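Local coordinates for acetyltransferase, GNAT family (Streptococcus agalactiae 2603V/R, PDB 2Q7B), which probably transfers an acetyl group to an amine nitrogen, as members of the GNAT family of N-acetyltransferases do, at residues Gln34-Ile39 against Asp58-Glu63; Asn40-Ile45 against Lys100-Pro105; Ala47-Lys52 against Pro139-Arg144; Gly84-Leu89 against Arg116-Arg121. All coordinates share one frame; numbering follows the deposited sequence.

Interaction 1 (Gln34-Ile39 against Asp58-Glu63); sequences QLVDLI and DIFQIE
The first helix of the GNAT fold, 29-46, meets the 58-63 turn through aliphatic methyl groups, led by Ile39 CD1 against Ile59 CD1 at 3.6 Å. These two isoleucines point at each other tip to tip. One turn earlier, Leu35 CD2 meets Ile62 CD1 at 3.9 Å, again end to end. The other delta methyl of Leu35 faces the sheet, so its fork serves two surfaces. In the fold, residues 58-63 lead from a short 3-10 segment into helix 62-67, with Gln61 as N-cap; Phe73 of strand 72-78 touches Leu35, Ile59 and Ile62, tying the cluster to the sheet. Val36 directs CG2 at the Phe60 ring, 3.9 Å from CE1, the two side chains crossing at about a right angle. Ile59 CG2 sits 4.2 Å above the centre of that same ring, so one isoleucine fills the core with CD1 and steadies the phenyl with its gamma branch. Beyond, Met53 and Ala33 of the second subunit pack on Val36 and Phe60.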
loop_
_atom_site.group_PDB
_atom_site.type_symbol
_atom_site.label_atom_id
_atom_site.label_comp_id
_atom_site.label_asym_id
_atom_site.label_seq_id
_atom_site.Cartn_x
_atom_site.Cartn_y
_atom_site.Cartn_z
ATOM N N GLN A 34 -3.347 6.361 3.225
ATOM C CA GLN A 34 -4.605 6.799 2.650
ATOM C C GLN A 34 -4.559 6.817 1.126
ATOM O O GLN A 34 -5.567 6.515 0.467
ATOM C CB GLN A 34 -4.958 8.193 3.146
ATOM C CG GLN A 34 -5.269 8.304 4.615
ATOM C CD GLN A 34 -5.156 9.726 5.123
ATOM O OE1 GLN A 34 -4.943 10.655 4.360
ATOM N NE2 GLN A 34 -5.285 9.896 6.417
ATOM N N LEU A 35 -3.411 7.198 0.569
ATOM C CA LEU A 35 -3.231 7.202 -0.891
ATOM C C LEU A 35 -3.318 5.789 -1.448
ATOM O O LEU A 35 -3.971 5.554 -2.453
ATOM C CB LEU A 35 -1.895 7.808 -1.275
ATOM C CG LEU A 35 -1.522 7.855 -2.760
ATOM C CD1 LEU A 35 -2.581 8.592 -3.589
ATOM C CD2 LEU A 35 -0.191 8.538 -2.868
ATOM N N VAL A 36 -2.631 4.856 -0.791
ATOM C CA VAL A 36 -2.676 3.443 -1.172
ATOM C C VAL A 36 -4.103 2.911 -1.138
ATOM O O VAL A 36 -4.519 2.201 -2.058
ATOM C CB VAL A 36 -1.724 2.590 -0.287
ATOM C CG1 VAL A 36 -1.895 1.079 -0.524
ATOM C CG2 VAL A 36 -0.270 3.019 -0.529
ATOM N N ASP A 37 -4.879 3.283 -0.108
ATOM C CA ASP A 37 -6.284 2.862 -0.010
ATOM C C ASP A 37 -7.111 3.439 -1.155
ATOM O O ASP A 37 -7.971 2.767 -1.689
ATOM C CB ASP A 37 -6.923 3.256 1.337
ATOM C CG ASP A 37 -6.362 2.473 2.530
ATOM O OD1 ASP A 37 -5.896 1.311 2.370
ATOM O OD2 ASP A 37 -6.447 3.014 3.659
ATOM N N LEU A 38 -6.858 4.687 -1.509
ATOM C CA LEU A 38 -7.562 5.343 -2.627
ATOM C C LEU A 38 -7.280 4.649 -3.944
ATOM O O LEU A 38 -8.189 4.338 -4.707
ATOM C CB LEU A 38 -7.136 6.817 -2.716
ATOM C CG LEU A 38 -7.552 7.606 -3.966
ATOM C CD1 LEU A 38 -9.069 7.737 -4.084
ATOM C CD2 LEU A 38 -6.940 8.942 -3.919
ATOM N N ILE A 39 -5.997 4.412 -4.206
ATOM C CA ILE A 39 -5.571 3.759 -5.440
ATOM C C ILE A 39 -6.148 2.358 -5.528
ATOM O O ILE A 39 -6.717 1.989 -6.554
ATOM C CB ILE A 39 -4.024 3.741 -5.584
ATOM C CG1 ILE A 39 -3.471 5.176 -5.665
ATOM C CG2 ILE A 39 -3.623 2.919 -6.797
ATOM C CD1 ILE A 39 -1.973 5.257 -5.590
ATOM N N ASP A 58 6.437 3.394 -7.925
ATOM C CA ASP A 58 6.662 4.858 -7.917
ATOM C C ASP A 58 5.872 5.571 -6.768
ATOM O O ASP A 58 6.272 6.621 -6.260
ATOM C CB ASP A 58 6.271 5.491 -9.275
ATOM C CG ASP A 58 4.896 5.006 -9.807
ATOM O OD1 ASP A 58 4.815 3.839 -10.265
ATOM O OD2 ASP A 58 3.920 5.781 -9.823
ATOM N N ILE A 59 4.764 4.966 -6.365
ATOM C CA ILE A 59 3.907 5.432 -5.252
ATOM C C ILE A 59 4.682 5.500 -3.930
ATOM O O ILE A 59 4.385 6.338 -3.076
ATOM C CB ILE A 59 2.648 4.480 -5.116
ATOM C CG1 ILE A 59 1.738 4.619 -6.350
ATOM C CG2 ILE A 59 1.864 4.719 -3.859
ATOM C CD1 ILE A 59 1.371 6.012 -6.693
ATOM N N PHE A 60 5.682 4.633 -3.788
ATOM C CA PHE A 60 6.513 4.533 -2.579
ATOM C C PHE A 60 7.825 5.337 -2.667
ATOM O O PHE A 60 8.639 5.326 -1.749
ATOM C CB PHE A 60 6.734 3.036 -2.242
ATOM C CG PHE A 60 5.442 2.289 -2.105
ATOM C CD1 PHE A 60 4.666 2.425 -0.971
ATOM C CD2 PHE A 60 4.941 1.548 -3.147
ATOM C CE1 PHE A 60 3.443 1.798 -0.863
ATOM C CE2 PHE A 60 3.705 0.913 -3.042
ATOM C CZ PHE A 60 2.953 1.043 -1.900
ATOM N N GLN A 61 8.000 6.063 -3.768
ATOM C CA GLN A 61 9.177 6.897 -3.989
ATOM C C GLN A 61 8.756 8.094 -4.827
ATOM O O GLN A 61 9.385 8.402 -5.832
ATOM C CB GLN A 61 10.285 6.095 -4.674
ATOM C CG GLN A 61 9.871 5.351 -5.942
ATOM C CD GLN A 61 10.940 4.358 -6.423
ATOM O OE1 GLN A 61 12.109 4.675 -6.424
ATOM N NE2 GLN A 61 10.518 3.162 -6.841
ATOM N N ILE A 62 7.692 8.766 -4.392
ATOM C CA ILE A 62 7.118 9.900 -5.135
ATOM C C ILE A 62 8.112 11.029 -5.352
ATOM O O ILE A 62 8.189 11.568 -6.455
ATOM C CB ILE A 62 5.812 10.420 -4.480
ATOM C CG1 ILE A 62 4.692 9.400 -4.718
ATOM C CG2 ILE A 62 5.420 11.771 -5.036
ATOM C CD1 ILE A 62 3.446 9.624 -3.903
ATOM N N GLU A 63 8.868 11.382 -4.309
ATOM C CA GLU A 63 9.837 12.468 -4.406
ATOM C C GLU A 63 10.903 12.203 -5.477
ATOM O O GLU A 63 11.181 13.056 -6.301
ATOM C CB GLU A 63 10.466 12.763 -3.034
ATOM C CG GLU A 63 11.413 13.964 -3.018
ATOM C CD GLU A 63 11.993 14.291 -1.629
ATOM O OE1 GLU A 63 11.564 13.683 -0.619
ATOM O OE2 GLU A 63 12.885 15.173 -1.565
#

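Interaction 2 (Asn40-Ile45 against Lys100-Pro105); sequences NYCQNI and KFFTYP. With FLC (citrate anion), chain C.
Lys100 NZ is gripped by a citrate, with OB1 and OA2 each 2.8 Å away and a weak bond to OHB, while Gln43 NE2 reaches the same anion from helix 29-46, 2.8 Å from citrate OA1. The lysine chain bends at chi2 (-56°) and again at chi4, which brings the ammonium group between oxygens of two carboxylates, and Gln56 OE1 also binds NZ. Lys100 N adds longer bonds to OB1 and OB2. Gln43 OE1 is held by Gln56 NE2, which fixes the amide's rotation; the amide plane stands nearly perpendicular to the Phe102 ring. One residue earlier, Cys42 CB presses on Phe102 CD1 at 3.5 Å, and Cys42 SG makes an oblique sulfur-aromatic contact with the same ring. Tyr41 CB meets the edge of the Tyr104 ring, while Tyr41 CE2 lies 3.7 Å from Pro105 CD. Helix 40-45 crosses strand 100-103 at 93°. The GNAT acetyl-CoA cleft opens where central strand 95-103 parts from parallel strand 133-139, a pocket the citrate, probably from the crystallisation liquor, may mark.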
loop_
_atom_site.group_PDB
_atom_site.type_symbol
_atom_site.label_atom_id
_atom_site.label_comp_id
_atom_site.label_asym_id
_atom_site.label_seq_id
_atom_site.Cartn_x
_atom_site.Cartn_y
_atom_site.Cartn_z
ATOM N N ASN A 40 -5.995 1.581 -4.451
ATOM C CA ASN A 40 -6.523 0.233 -4.398
ATOM C C ASN A 40 -8.026 0.203 -4.620
ATOM O O ASN A 40 -8.525 -0.647 -5.315
ATOM C CB ASN A 40 -6.222 -0.419 -3.043
ATOM C CG ASN A 40 -6.684 -1.866 -2.989
ATOM O OD1 ASN A 40 -6.179 -2.712 -3.724
ATOM N ND2 ASN A 40 -7.673 -2.146 -2.145
ATOM N N TYR A 41 -8.745 1.130 -3.998
ATOM C CA TYR A 41 -10.181 1.193 -4.156
ATOM C C TYR A 41 -10.588 1.401 -5.650
ATOM O O TYR A 41 -11.392 0.663 -6.225
ATOM C CB TYR A 41 -10.795 2.290 -3.243
ATOM C CG TYR A 41 -12.251 2.456 -3.573
ATOM C CD1 TYR A 41 -13.204 1.598 -3.037
ATOM C CD2 TYR A 41 -12.664 3.389 -4.522
ATOM C CE1 TYR A 41 -14.542 1.688 -3.407
ATOM C CE2 TYR A 41 -13.995 3.489 -4.890
ATOM C CZ TYR A 41 -14.918 2.633 -4.332
ATOM O OH TYR A 41 -16.225 2.740 -4.701
ATOM N N CYS A 42 -10.026 2.420 -6.268
ATOM C CA CYS A 42 -10.358 2.763 -7.634
ATOM C C CYS A 42 -9.964 1.687 -8.619
ATOM O O CYS A 42 -10.738 1.350 -9.496
ATOM C CB CYS A 42 -9.682 4.072 -8.029
ATOM S SG CYS A 42 -10.331 5.487 -7.173
ATOM N N GLN A 43 -8.755 1.152 -8.475
ATOM C CA GLN A 43 -8.268 0.136 -9.391
ATOM C C GLN A 43 -8.881 -1.221 -9.183
ATOM O O GLN A 43 -9.244 -1.891 -10.146
ATOM C CB GLN A 43 -6.754 -0.026 -9.267
ATOM C CG GLN A 43 -5.961 1.187 -9.732
ATOM C CD GLN A 43 -4.455 1.016 -9.604
ATOM O OE1 GLN A 43 -3.954 0.320 -8.703
ATOM N NE2 GLN A 43 -3.716 1.686 -10.493
ATOM N N ASN A 44 -9.001 -1.616 -7.921
ATOM C CA ASN A 44 -9.304 -3.002 -7.605
ATOM C C ASN A 44 -10.635 -3.340 -6.985
ATOM O O ASN A 44 -11.082 -4.475 -7.117
ATOM C CB ASN A 44 -8.196 -3.551 -6.724
ATOM C CG ASN A 44 -6.841 -3.510 -7.406
ATOM O OD1 ASN A 44 -6.736 -3.831 -8.575
ATOM N ND2 ASN A 44 -5.793 -3.121 -6.668
ATOM N N ILE A 45 -11.241 -2.395 -6.280
ATOM C CA ILE A 45 -12.551 -2.627 -5.680
ATOM C C ILE A 45 -13.614 -2.125 -6.646
ATOM O O ILE A 45 -14.542 -2.845 -6.988
ATOM C CB ILE A 45 -12.673 -1.959 -4.291
ATOM C CG1 ILE A 45 -11.647 -2.612 -3.343
ATOM C CG2 ILE A 45 -14.117 -2.135 -3.751
ATOM C CD1 ILE A 45 -11.560 -1.983 -2.003
ATOM N N LYS A 100 -1.710 8.401 -12.231
ATOM C CA LYS A 100 -2.249 8.257 -10.897
ATOM C C LYS A 100 -3.386 9.220 -10.596
ATOM O O LYS A 100 -3.413 9.844 -9.544
ATOM C CB LYS A 100 -1.131 8.387 -9.876
ATOM C CG LYS A 100 0.029 7.399 -10.094
ATOM C CD LYS A 100 -0.416 5.939 -10.117
ATOM C CE LYS A 100 0.734 5.006 -10.450
ATOM N NZ LYS A 100 0.271 3.886 -11.316
ATOM N N PHE A 101 -4.336 9.285 -11.530
ATOM C CA PHE A 101 -5.480 10.168 -11.408
ATOM C C PHE A 101 -6.656 9.415 -10.782
ATOM O O PHE A 101 -7.305 8.619 -11.440
ATOM C CB PHE A 101 -5.800 10.741 -12.775
ATOM C CG PHE A 101 -6.950 11.713 -12.793
ATOM C CD1 PHE A 101 -7.303 12.486 -11.691
ATOM C CD2 PHE A 101 -7.585 11.956 -13.984
ATOM C CE1 PHE A 101 -8.330 13.383 -11.768
ATOM C CE2 PHE A 101 -8.584 12.865 -14.068
ATOM C CZ PHE A 101 -8.969 13.575 -12.951
ATOM N N PHE A 102 -6.919 9.680 -9.513
ATOM C CA PHE A 102 -7.963 8.970 -8.772
ATOM C C PHE A 102 -8.747 9.906 -7.883
ATOM O O PHE A 102 -8.195 10.890 -7.395
ATOM C CB PHE A 102 -7.335 7.893 -7.879
ATOM C CG PHE A 102 -6.510 6.881 -8.631
ATOM C CD1 PHE A 102 -7.120 5.938 -9.439
ATOM C CD2 PHE A 102 -5.113 6.860 -8.514
ATOM C CE1 PHE A 102 -6.370 5.009 -10.137
ATOM C CE2 PHE A 102 -4.370 5.928 -9.207
ATOM C CZ PHE A 102 -5.000 5.008 -10.025
ATOM N N THR A 103 -10.030 9.595 -7.694
ATOM C CA THR A 103 -10.897 10.341 -6.793
ATOM C C THR A 103 -11.891 9.384 -6.167
ATOM O O THR A 103 -12.311 8.454 -6.822
ATOM C CB THR A 103 -11.721 11.455 -7.530
ATOM O OG1 THR A 103 -12.484 10.866 -8.579
ATOM C CG2 THR A 103 -10.840 12.515 -8.135
ATOM N N TYR A 104 -12.249 9.582 -4.905
ATOM C CA TYR A 104 -13.324 8.771 -4.325
ATOM C C TYR A 104 -14.638 9.231 -5.014
ATOM O O TYR A 104 -14.777 10.406 -5.336
ATOM C CB TYR A 104 -13.394 8.854 -2.783
ATOM C CG TYR A 104 -12.388 7.964 -2.064
ATOM C CD1 TYR A 104 -12.344 6.583 -2.296
ATOM C CD2 TYR A 104 -11.500 8.497 -1.118
ATOM C CE1 TYR A 104 -11.411 5.766 -1.627
ATOM C CE2 TYR A 104 -10.576 7.700 -0.470
ATOM C CZ TYR A 104 -10.536 6.341 -0.721
ATOM O OH TYR A 104 -9.622 5.583 -0.028
ATOM N N PRO A 105 -15.560 8.295 -5.310
ATOM C CA PRO A 105 -16.792 8.606 -6.059
ATOM C C PRO A 105 -17.607 9.810 -5.662
ATOM O O PRO A 105 -18.070 10.544 -6.541
ATOM C CB PRO A 105 -17.630 7.335 -5.888
ATOM C CG PRO A 105 -16.598 6.239 -5.802
ATOM C CD PRO A 105 -15.448 6.846 -5.039
HETATM C CAC FLC C . -3.126 3.288 -13.280
HETATM C CA FLC C . -2.708 3.337 -14.740
HETATM C CB FLC C . -1.330 3.989 -14.916
HETATM C CBC FLC C . -1.342 5.336 -14.201
HETATM C CG FLC C . -1.086 4.148 -16.414
HETATM C CGC FLC C . 0.313 4.587 -16.829
HETATM O OA1 FLC C . -4.312 2.957 -12.955
HETATM O OA2 FLC C . -2.253 3.589 -12.435
HETATM O OB1 FLC C . -0.460 5.619 -13.368
HETATM O OB2 FLC C . -2.271 6.124 -14.447
HETATM O OG1 FLC C . 1.262 4.070 -16.213
HETATM O OG2 FLC C . 0.495 5.425 -17.773
HETATM O OHB FLC C . -0.309 3.167 -14.340
#

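Interaction 3 (Ala47-Lys52 against Pro139-Arg144); sequences AKLDIK and PEKEKR
Leu49 and Pro139 supply the apolar part of this surface contact: Leu49 CD1 lies 4.0 Å from Pro139 CG, the two side chains crossing at about a right angle. The other branch, Leu49 CD2, rests on the aliphatic stem of Lys141, 4.0 Å from CE, as the two chains slide past each other in opposite directions. Leucine suits the spot because its fork can touch the proline ring and the lysine methylenes together.

The polar part centres on Lys141. Its chain is fully extended beyond CG and carries NZ to Ala47 O; the modelled separation of 2.4 Å is too short to be taken literally, so the geometry of this bond is doubtful. Ala47 CB, small enough for a close approach, lies 3.6 Å from Glu142 OE2, whereas OE1 of that carboxylate is bonded to Ser145 OG.

Both backbones turn here. Lys48 has positive phi (54°), and Pro139 to Glu142 form a type I beta turn closed by Glu142 N to Pro139 O. The contact thus joins the chain leaving helix 29-46 to the bend between strand 133-139 and helix 143-150, for which Glu142 is the N-cap.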
loop_
_atom_site.group_PDB
_atom_site.type_symbol
_atom_site.label_atom_id
_atom_site.label_comp_id
_atom_site.label_asym_id
_atom_site.label_seq_id
_atom_site.Cartn_x
_atom_site.Cartn_y
_atom_site.Cartn_z
ATOM N N ALA A 47 -13.018 -0.708 -10.044
ATOM C CA ALA A 47 -12.778 -1.131 -11.433
ATOM C C ALA A 47 -12.343 -2.594 -11.612
ATOM O O ALA A 47 -12.274 -3.058 -12.749
ATOM C CB ALA A 47 -11.777 -0.217 -12.100
ATOM N N LYS A 48 -12.037 -3.321 -10.537
ATOM C CA LYS A 48 -11.689 -4.746 -10.657
ATOM C C LYS A 48 -10.542 -5.047 -11.655
ATOM O O LYS A 48 -10.599 -6.038 -12.386
ATOM C CB LYS A 48 -12.914 -5.548 -11.116
ATOM C CG LYS A 48 -14.265 -5.195 -10.487
ATOM C CD LYS A 48 -14.530 -5.874 -9.183
ATOM C CE LYS A 48 -15.979 -5.641 -8.790
ATOM N NZ LYS A 48 -16.418 -6.566 -7.710
ATOM N N LEU A 49 -9.510 -4.204 -11.681
ATOM C CA LEU A 49 -8.400 -4.355 -12.605
ATOM C C LEU A 49 -7.284 -5.267 -12.110
ATOM O O LEU A 49 -6.396 -5.614 -12.879
ATOM C CB LEU A 49 -7.800 -2.991 -12.920
ATOM C CG LEU A 49 -8.750 -1.959 -13.538
ATOM C CD1 LEU A 49 -8.120 -0.580 -13.498
ATOM C CD2 LEU A 49 -9.132 -2.343 -14.951
ATOM N N ASP A 50 -7.320 -5.635 -10.835
ATOM C CA ASP A 50 -6.299 -6.496 -10.227
ATOM C C ASP A 50 -4.866 -5.984 -10.468
ATOM O O ASP A 50 -4.005 -6.706 -10.950
ATOM C CB ASP A 50 -6.477 -7.954 -10.700
ATOM C CG ASP A 50 -5.578 -8.932 -9.950
ATOM O OD1 ASP A 50 -5.300 -8.693 -8.748
ATOM O OD2 ASP A 50 -5.148 -9.942 -10.571
ATOM N N ILE A 51 -4.628 -4.723 -10.122
ATOM C CA ILE A 51 -3.313 -4.123 -10.263
ATOM C C ILE A 51 -2.596 -4.229 -8.923
ATOM O O ILE A 51 -3.139 -3.865 -7.886
ATOM C CB ILE A 51 -3.376 -2.645 -10.721
ATOM C CG1 ILE A 51 -4.035 -2.550 -12.098
ATOM C CG2 ILE A 51 -1.970 -2.044 -10.764
ATOM C CD1 ILE A 51 -4.356 -1.118 -12.546
ATOM N N LYS A 52 -1.369 -4.732 -8.946
ATOM C CA LYS A 52 -0.574 -4.863 -7.727
ATOM C C LYS A 52 0.195 -3.578 -7.490
ATOM O O LYS A 52 0.563 -2.872 -8.445
ATOM C CB LYS A 52 0.409 -6.030 -7.841
ATOM C CG LYS A 52 -0.168 -7.381 -8.204
ATOM C CD LYS A 52 -1.250 -7.869 -7.268
ATOM C CE LYS A 52 -1.826 -9.213 -7.786
ATOM N N PRO A 139 -8.292 2.480 -18.968
ATOM C CA PRO A 139 -8.893 1.197 -19.375
ATOM C C PRO A 139 -10.048 1.361 -20.377
ATOM O O PRO A 139 -10.859 2.285 -20.247
ATOM C CB PRO A 139 -9.397 0.607 -18.060
ATOM C CG PRO A 139 -8.576 1.257 -17.001
ATOM C CD PRO A 139 -8.268 2.633 -17.499
ATOM N N GLU A 140 -10.139 0.441 -21.340
ATOM C CA GLU A 140 -11.150 0.515 -22.395
ATOM C C GLU A 140 -12.560 0.405 -21.820
ATOM O O GLU A 140 -13.503 0.878 -22.445
ATOM C CB GLU A 140 -10.920 -0.555 -23.479
ATOM C CG GLU A 140 -11.341 -0.155 -24.935
ATOM C CD GLU A 140 -12.840 -0.071 -25.172
ATOM N N LYS A 141 -12.711 -0.183 -20.632
ATOM C CA LYS A 141 -14.034 -0.317 -20.018
ATOM C C LYS A 141 -14.461 0.888 -19.185
ATOM O O LYS A 141 -15.587 0.920 -18.697
ATOM C CB LYS A 141 -14.093 -1.554 -19.124
ATOM C CG LYS A 141 -13.404 -1.396 -17.769
ATOM C CD LYS A 141 -13.530 -2.669 -16.972
ATOM C CE LYS A 141 -13.058 -2.487 -15.552
ATOM N NZ LYS A 141 -13.326 -3.740 -14.793
ATOM N N GLU A 142 -13.592 1.877 -19.025
ATOM C CA GLU A 142 -13.900 3.008 -18.156
ATOM C C GLU A 142 -14.526 4.141 -18.981
ATOM O O GLU A 142 -13.877 5.132 -19.316
ATOM C CB GLU A 142 -12.629 3.426 -17.407
ATOM C CG GLU A 142 -12.839 3.510 -15.898
ATOM C CD GLU A 142 -11.529 3.506 -15.122
ATOM O OE1 GLU A 142 -10.797 4.529 -15.192
ATOM O OE2 GLU A 142 -11.255 2.492 -14.424
ATOM N N LYS A 143 -15.806 3.960 -19.302
ATOM C CA LYS A 143 -16.578 4.902 -20.114
ATOM C C LYS A 143 -16.707 6.285 -19.445
ATOM O O LYS A 143 -16.572 7.324 -20.116
ATOM C CB LYS A 143 -17.969 4.304 -20.420
ATOM C CG LYS A 143 -18.852 5.150 -21.325
ATOM N N ARG A 144 -16.975 6.286 -18.133
ATOM C CA ARG A 144 -17.096 7.524 -17.346
ATOM C C ARG A 144 -15.832 8.370 -17.483
ATOM O O ARG A 144 -15.914 9.573 -17.738
ATOM C CB ARG A 144 -17.355 7.210 -15.866
#

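Interaction 4 (Gly84-Leu89 against Arg116-Arg121); sequences GSIALL and RKLFER
Strand 84-89 and helix 116-121 run in nearly the same direction, at 24° with axes 8.5 Å apart, and come closest at Ile86 and Leu118, whose CA atoms are 6.3 Å apart. Leu118 reaches the strand backbone: its CD1 lies 3.7 Å from Ser85 N and 4.1 Å from Gly84 CA. Glycine fits here because it has no side chain to obstruct that methyl. In the GNAT fold this helix, 114-128, forms the beta-alpha-beta crossover linking parallel strands 95-103 and 133-139, and in passing it lies over strand 81-90 as well. Ile86 answers from the sheet. Its CG1 is anti to the backbone N (chi1 -160°), a setting that carries CD1 to the helix backbone, 4.1 Å from Phe119 CA, while CG2 packs 3.8 Å from Leu118 O and 4.1 Å from Leu118 CD2. Ser85 alternates to the other face of the sheet, where its OG bonds to Lys100 O and its CB meets Leu35 of helix 29-46.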
loop_
_atom_site.group_PDB
_atom_site.type_symbol
_atom_site.label_atom_id
_atom_site.label_comp_id
_atom_site.label_asym_id
_atom_site.label_seq_id
_atom_site.Cartn_x
_atom_site.Cartn_y
_atom_site.Cartn_z
ATOM N N GLY A 84 -8.230 12.221 -3.293
ATOM C CA GLY A 84 -7.956 12.314 -4.707
ATOM C C GLY A 84 -6.472 12.468 -4.933
ATOM O O GLY A 84 -5.728 12.834 -4.006
ATOM N N SER A 85 -6.038 12.153 -6.151
ATOM C CA SER A 85 -4.645 12.295 -6.527
ATOM C C SER A 85 -4.512 12.528 -8.020
ATOM O O SER A 85 -5.399 12.170 -8.802
ATOM C CB SER A 85 -3.840 11.040 -6.113
ATOM O OG SER A 85 -4.202 9.871 -6.838
ATOM N N ILE A 86 -3.410 13.165 -8.412
ATOM C CA ILE A 86 -3.023 13.273 -9.808
ATOM C C ILE A 86 -1.499 13.505 -9.852
ATOM O O ILE A 86 -0.933 14.064 -8.931
ATOM C CB ILE A 86 -3.796 14.355 -10.575
ATOM C CG1 ILE A 86 -3.710 14.093 -12.086
ATOM C CG2 ILE A 86 -3.299 15.754 -10.223
ATOM C CD1 ILE A 86 -4.673 14.955 -12.908
ATOM N N ALA A 87 -0.850 13.061 -10.922
ATOM C CA ALA A 87 0.592 13.190 -11.053
ATOM C C ALA A 87 0.958 13.542 -12.464
ATOM O O ALA A 87 0.251 13.186 -13.412
ATOM C CB ALA A 87 1.271 11.873 -10.683
ATOM N N LEU A 88 2.069 14.249 -12.586
ATOM C CA LEU A 88 2.650 14.596 -13.863
ATOM C C LEU A 88 4.039 13.991 -13.897
ATOM O O LEU A 88 4.831 14.207 -12.979
ATOM C CB LEU A 88 2.711 16.124 -14.061
ATOM C CG LEU A 88 3.272 16.630 -15.394
ATOM C CD1 LEU A 88 2.696 17.974 -15.765
ATOM C CD2 LEU A 88 4.812 16.679 -15.425
ATOM N N LEU A 89 4.320 13.231 -14.963
ATOM C CA LEU A 89 5.631 12.630 -15.203
ATOM C C LEU A 89 6.213 13.269 -16.446
ATOM O O LEU A 89 5.616 13.200 -17.507
ATOM C CB LEU A 89 5.509 11.104 -15.415
ATOM C CG LEU A 89 6.803 10.335 -15.708
ATOM C CD1 LEU A 89 7.734 10.327 -14.487
ATOM C CD2 LEU A 89 6.514 8.887 -16.142
ATOM N N ARG A 116 -11.998 17.558 -12.029
ATOM C CA ARG A 116 -11.730 18.793 -12.756
ATOM C C ARG A 116 -10.735 19.663 -12.001
ATOM O O ARG A 116 -9.853 20.242 -12.601
ATOM C CB ARG A 116 -13.008 19.623 -12.952
ATOM C CG ARG A 116 -14.096 18.937 -13.746
ATOM N N LYS A 117 -10.902 19.775 -10.686
ATOM C CA LYS A 117 -10.013 20.595 -9.867
ATOM C C LYS A 117 -8.591 20.039 -9.858
ATOM O O LYS A 117 -7.631 20.800 -9.845
ATOM C CB LYS A 117 -10.550 20.708 -8.444
ATOM C CG LYS A 117 -11.803 21.548 -8.365
ATOM C CD LYS A 117 -12.457 21.480 -7.010
ATOM C CE LYS A 117 -13.626 22.472 -6.923
ATOM N NZ LYS A 117 -14.402 22.174 -5.697
ATOM N N LEU A 118 -8.464 18.714 -9.851
ATOM C CA LEU A 118 -7.152 18.057 -9.899
ATOM C C LEU A 118 -6.529 18.281 -11.280
ATOM O O LEU A 118 -5.368 18.673 -11.396
ATOM C CB LEU A 118 -7.273 16.559 -9.594
ATOM C CG LEU A 118 -7.449 16.197 -8.128
ATOM C CD1 LEU A 118 -7.968 14.794 -7.971
ATOM C CD2 LEU A 118 -6.137 16.387 -7.366
ATOM N N PHE A 119 -7.330 18.041 -12.310
ATOM C CA PHE A 119 -6.919 18.247 -13.687
ATOM C C PHE A 119 -6.490 19.712 -13.965
ATOM O O PHE A 119 -5.539 19.948 -14.710
ATOM C CB PHE A 119 -8.032 17.824 -14.643
ATOM C CG PHE A 119 -7.638 17.947 -16.043
ATOM C CD1 PHE A 119 -6.789 17.011 -16.587
ATOM C CD2 PHE A 119 -8.045 19.046 -16.814
ATOM C CE1 PHE A 119 -6.346 17.149 -17.883
ATOM C CE2 PHE A 119 -7.624 19.194 -18.123
ATOM C CZ PHE A 119 -6.779 18.242 -18.668
ATOM N N GLU A 120 -7.175 20.678 -13.354
ATOM C CA GLU A 120 -6.799 22.085 -13.462
ATOM C C GLU A 120 -5.451 22.382 -12.818
ATOM O O GLU A 120 -4.671 23.165 -13.358
ATOM C CB GLU A 120 -7.868 23.000 -12.843
ATOM C CG GLU A 120 -9.083 23.207 -13.730
ATOM C CD GLU A 120 -10.263 23.873 -13.005
ATOM O OE1 GLU A 120 -10.119 24.281 -11.823
ATOM O OE2 GLU A 120 -11.347 23.967 -13.624
ATOM N N ARG A 121 -5.177 21.780 -11.661
ATOM C CA ARG A 121 -3.905 21.998 -10.981
ATOM C C ARG A 121 -2.745 21.394 -11.792
ATOM O O ARG A 121 -1.664 22.013 -11.918
ATOM C CB ARG A 121 -3.946 21.437 -9.560
ATOM C CG ARG A 121 -2.617 21.560 -8.835
ATOM C CD ARG A 121 -2.303 22.989 -8.464
ATOM N NE ARG A 121 -2.983 23.284 -7.215
ATOM C CZ ARG A 121 -2.421 23.271 -6.003
ATOM N NH1 ARG A 121 -1.109 23.052 -5.810
ATOM N NH2 ARG A 121 -3.194 23.538 -4.958
#

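Overall arrangement
Interactions 1 and 4 are buried and rest on van der Waals packing, but lie on different faces of the sheet: helix 29-46 packs on one, helix 114-128 on the other, with Ser85 of strand 81-90 touching Leu35 on the first and backbone atoms of the same strand meeting Leu118 on the second. Interaction 2 continues along helix 29-46 from interaction 1, is partly buried and combines aromatic packing with a polar end that holds citrate. Its strand bonds to that of interaction 4 through Phe102 O and Ser85 N. Interaction 3, at the surface, relies on turns and a long lysine; it joins interaction 2 through Asn44 and Gln43, which accept bonds from the 47-52 loop.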